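Side-chain contact in alcohol dehydrogenase (Aeropyrum pernix, PDB 1H2B), which probably oxidises alcohols with NAD+ as a zinc-containing alcohol dehydrogenase, and holds the dinucleotide and an octanoic acid molecule in its cleft: residues B[57-62]-B[284-289]. Numbering follows the deposited sequence.
With NAJ (nicotinamide-adenine-dinucleotide (acidic form)), chain I.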
# COMPACT_ATOMS: atom_id res chain seq x y z
N ASP B 57 33.54 -2.90 2.28
CA ASP B 57 34.91 -2.74 2.85
C ASP B 57 35.96 -2.52 1.78
O ASP B 57 36.88 -1.71 1.99
CB ASP B 57 35.23 -3.89 3.78
CG ASP B 57 34.28 -3.90 4.95
OD1 ASP B 57 33.78 -4.98 5.35
OD2 ASP B 57 33.97 -2.81 5.45
N LEU B 58 35.79 -3.15 0.62
CA LEU B 58 36.68 -2.84 -0.51
C LEU B 58 36.46 -1.42 -1.01
O LEU B 58 37.41 -0.67 -1.26
CB LEU B 58 36.47 -3.83 -1.63
CG LEU B 58 36.80 -5.30 -1.38
CD1 LEU B 58 36.19 -6.12 -2.48
CD2 LEU B 58 38.33 -5.40 -1.39
N HIS B 59 35.19 -1.03 -1.16
CA HIS B 59 34.88 0.33 -1.52
C HIS B 59 35.47 1.33 -0.52
O HIS B 59 35.98 2.37 -0.93
CB HIS B 59 33.36 0.57 -1.67
CG HIS B 59 32.67 -0.30 -2.70
ND1 HIS B 59 33.26 -0.68 -3.89
CD2 HIS B 59 31.43 -0.83 -2.71
CE1 HIS B 59 32.41 -1.44 -4.57
NE2 HIS B 59 31.28 -1.51 -3.89
N LEU B 60 35.42 1.01 0.79
CA LEU B 60 35.96 1.91 1.80
C LEU B 60 37.46 2.09 1.61
O LEU B 60 37.94 3.22 1.58
CB LEU B 60 35.70 1.37 3.22
CG LEU B 60 34.26 1.71 3.69
CD1 LEU B 60 33.92 0.84 4.88
CD2 LEU B 60 34.01 3.17 3.98
N VAL B 61 38.17 0.97 1.50
CA VAL B 61 39.62 1.01 1.33
C VAL B 61 39.97 1.78 0.03
O VAL B 61 40.95 2.56 -0.00
CB VAL B 61 40.22 -0.38 1.34
CG1 VAL B 61 41.72 -0.34 0.96
CG2 VAL B 61 40.11 -0.98 2.73
N GLN B 62 39.15 1.61 -1.01
CA GLN B 62 39.36 2.35 -2.28
C GLN B 62 39.10 3.87 -2.19
O GLN B 62 39.44 4.62 -3.12
CB GLN B 62 38.51 1.75 -3.41
CG GLN B 62 39.12 0.57 -4.12
CD GLN B 62 38.07 -0.34 -4.75
OE1 GLN B 62 37.02 0.14 -5.20
NE2 GLN B 62 38.33 -1.64 -4.76
N VAL B 284 20.83 -2.12 -5.08
CA VAL B 284 21.41 -2.40 -3.78
C VAL B 284 22.92 -2.23 -3.87
O VAL B 284 23.53 -1.47 -3.09
CB VAL B 284 21.08 -3.82 -3.28
CG1 VAL B 284 21.77 -4.00 -1.94
CG2 VAL B 284 19.57 -4.00 -3.17
N GLY B 285 23.53 -2.94 -4.82
CA GLY B 285 24.96 -2.69 -5.09
C GLY B 285 25.20 -1.26 -5.56
O GLY B 285 24.31 -0.63 -6.15
N TYR B 286 26.43 -0.78 -5.41
CA TYR B 286 26.74 0.58 -5.86
C TYR B 286 28.20 0.65 -6.32
O TYR B 286 29.00 -0.26 -6.08
CB TYR B 286 26.44 1.65 -4.79
CG TYR B 286 27.22 1.43 -3.55
CD1 TYR B 286 28.48 1.97 -3.43
CD2 TYR B 286 26.76 0.58 -2.53
CE1 TYR B 286 29.27 1.72 -2.31
CE2 TYR B 286 27.53 0.34 -1.41
CZ TYR B 286 28.79 0.92 -1.32
OH TYR B 286 29.59 0.64 -0.25
N GLY B 287 28.51 1.74 -7.03
CA GLY B 287 29.85 1.99 -7.59
C GLY B 287 29.74 2.53 -9.00
O GLY B 287 30.56 3.37 -9.43
N GLY B 288 28.72 2.06 -9.70
CA GLY B 288 28.47 2.36 -11.11
C GLY B 288 27.54 3.56 -11.26
O GLY B 288 26.91 3.99 -10.28
N GLU B 289 27.47 4.13 -12.44
CA GLU B 289 26.59 5.28 -12.62
C GLU B 289 25.37 4.80 -13.40
O GLU B 289 25.52 4.17 -14.42
CB GLU B 289 27.31 6.41 -13.36
CG GLU B 289 26.41 7.64 -13.48
CD GLU B 289 26.90 8.86 -12.71
OE1 GLU B 289 27.71 8.72 -11.75
OE2 GLU B 289 26.47 9.98 -13.08
PA NAJ I . 30.19 -9.68 -3.23
O1A NAJ I . 31.56 -9.32 -3.75
O2A NAJ I . 30.06 -10.79 -2.18
O5B NAJ I . 29.23 -10.21 -4.39
C5B NAJ I . 29.22 -9.62 -5.70
C4B NAJ I . 28.73 -10.74 -6.60
O4B NAJ I . 28.49 -10.16 -7.90
C3B NAJ I . 29.71 -11.90 -6.74
O3B NAJ I . 29.07 -13.18 -6.55
C2B NAJ I . 30.18 -11.66 -8.17
O2B NAJ I . 30.68 -12.84 -8.82
C1B NAJ I . 28.93 -11.10 -8.87
N9A NAJ I . 29.20 -10.37 -10.11
C8A NAJ I . 30.29 -9.58 -10.48
N7A NAJ I . 30.08 -9.07 -11.72
C5A NAJ I . 28.86 -9.53 -12.15
C6A NAJ I . 28.14 -9.35 -13.30
N6A NAJ I . 28.59 -8.63 -14.34
N1A NAJ I . 26.89 -9.91 -13.39
C2A NAJ I . 26.37 -10.71 -12.38
N3A NAJ I . 27.11 -10.90 -11.26
C4A NAJ I . 28.33 -10.32 -11.16
O3 NAJ I . 29.54 -8.32 -2.72
PN NAJ I . 28.51 -8.07 -1.51
O1N NAJ I . 29.25 -7.88 -0.26
O2N NAJ I . 27.43 -9.07 -1.57
O5D NAJ I . 28.00 -6.61 -1.91
C5D NAJ I . 27.21 -6.48 -3.09
C4D NAJ I . 27.07 -5.01 -3.43
O4D NAJ I . 26.16 -4.42 -2.48
C3D NAJ I . 28.36 -4.20 -3.30
O3D NAJ I . 28.29 -3.09 -4.21
C2D NAJ I . 28.29 -3.68 -1.86
O2D NAJ I . 29.08 -2.56 -1.59
C1D NAJ I . 26.79 -3.35 -1.82
N1N NAJ I . 26.16 -3.15 -0.52
C2N NAJ I . 25.06 -2.34 -0.50
C3N NAJ I . 24.36 -2.15 0.68
C7N NAJ I . 23.19 -1.23 0.69
O7N NAJ I . 22.63 -1.04 1.90
N7N NAJ I . 22.63 -0.65 -0.38
C4N NAJ I . 24.74 -2.80 1.90
C5N NAJ I . 25.78 -3.75 1.77
C6N NAJ I . 26.50 -3.89 0.59
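The rings of His59 and Tyr286 meet obliquely, with planes at 54° and centroids 4.8 Å apart. NE2 of His59 lies over one face of the tyrosine ring, displaced from the ring centre toward its margin, while Val284 O is in plane at that ring's edge. At the edge of the imidazole, in its plane, is NAJ O3D; NAJ O2D is near the plane too, 3.1 Å from His59 CD2. The tightest approach between the two rings is His59 CD2 to Tyr286 CE1, 3.4 Å, and the two side chains run antiparallel past one another. Tyr286 CG sits between the backbone N and the carbonyl carbon (chi1 59°), which lays the ring alongside the nicotinamide ribose, CE2 coming 3.3 Å from NAJ O2D.

Both segments reach the ribose, though unequally: NAJ O3D accepts a hydrogen bond from Tyr286 N (3.2 Å, N-H...O angle 162°) and a weak one from His59 NE2 (3.4 Å). Farther along the cofactor, the carboxamide N7N donates to Val284 O at 3.0 Å. The tyrosine hydroxyl is hydrogen-bonded to Thr56 OG1 and Trp65 NE1. Cutting Tyr286 back to an alanine is likely to leave those two groups without their shared partner and the imidazole without the ring beside it.

The contact lies beside the nicotinamide ribose, where the GroES-like and Rossmann domains meet: helix 55-61 follows strand 44-52 of the GroES-like domain, whereas the loop 284-288 leaves strand 279-283 of the parallel Rossmann sheet and leads into strand 289-293, whose Glu289 pairs antiparallel with a strand of a second subunit.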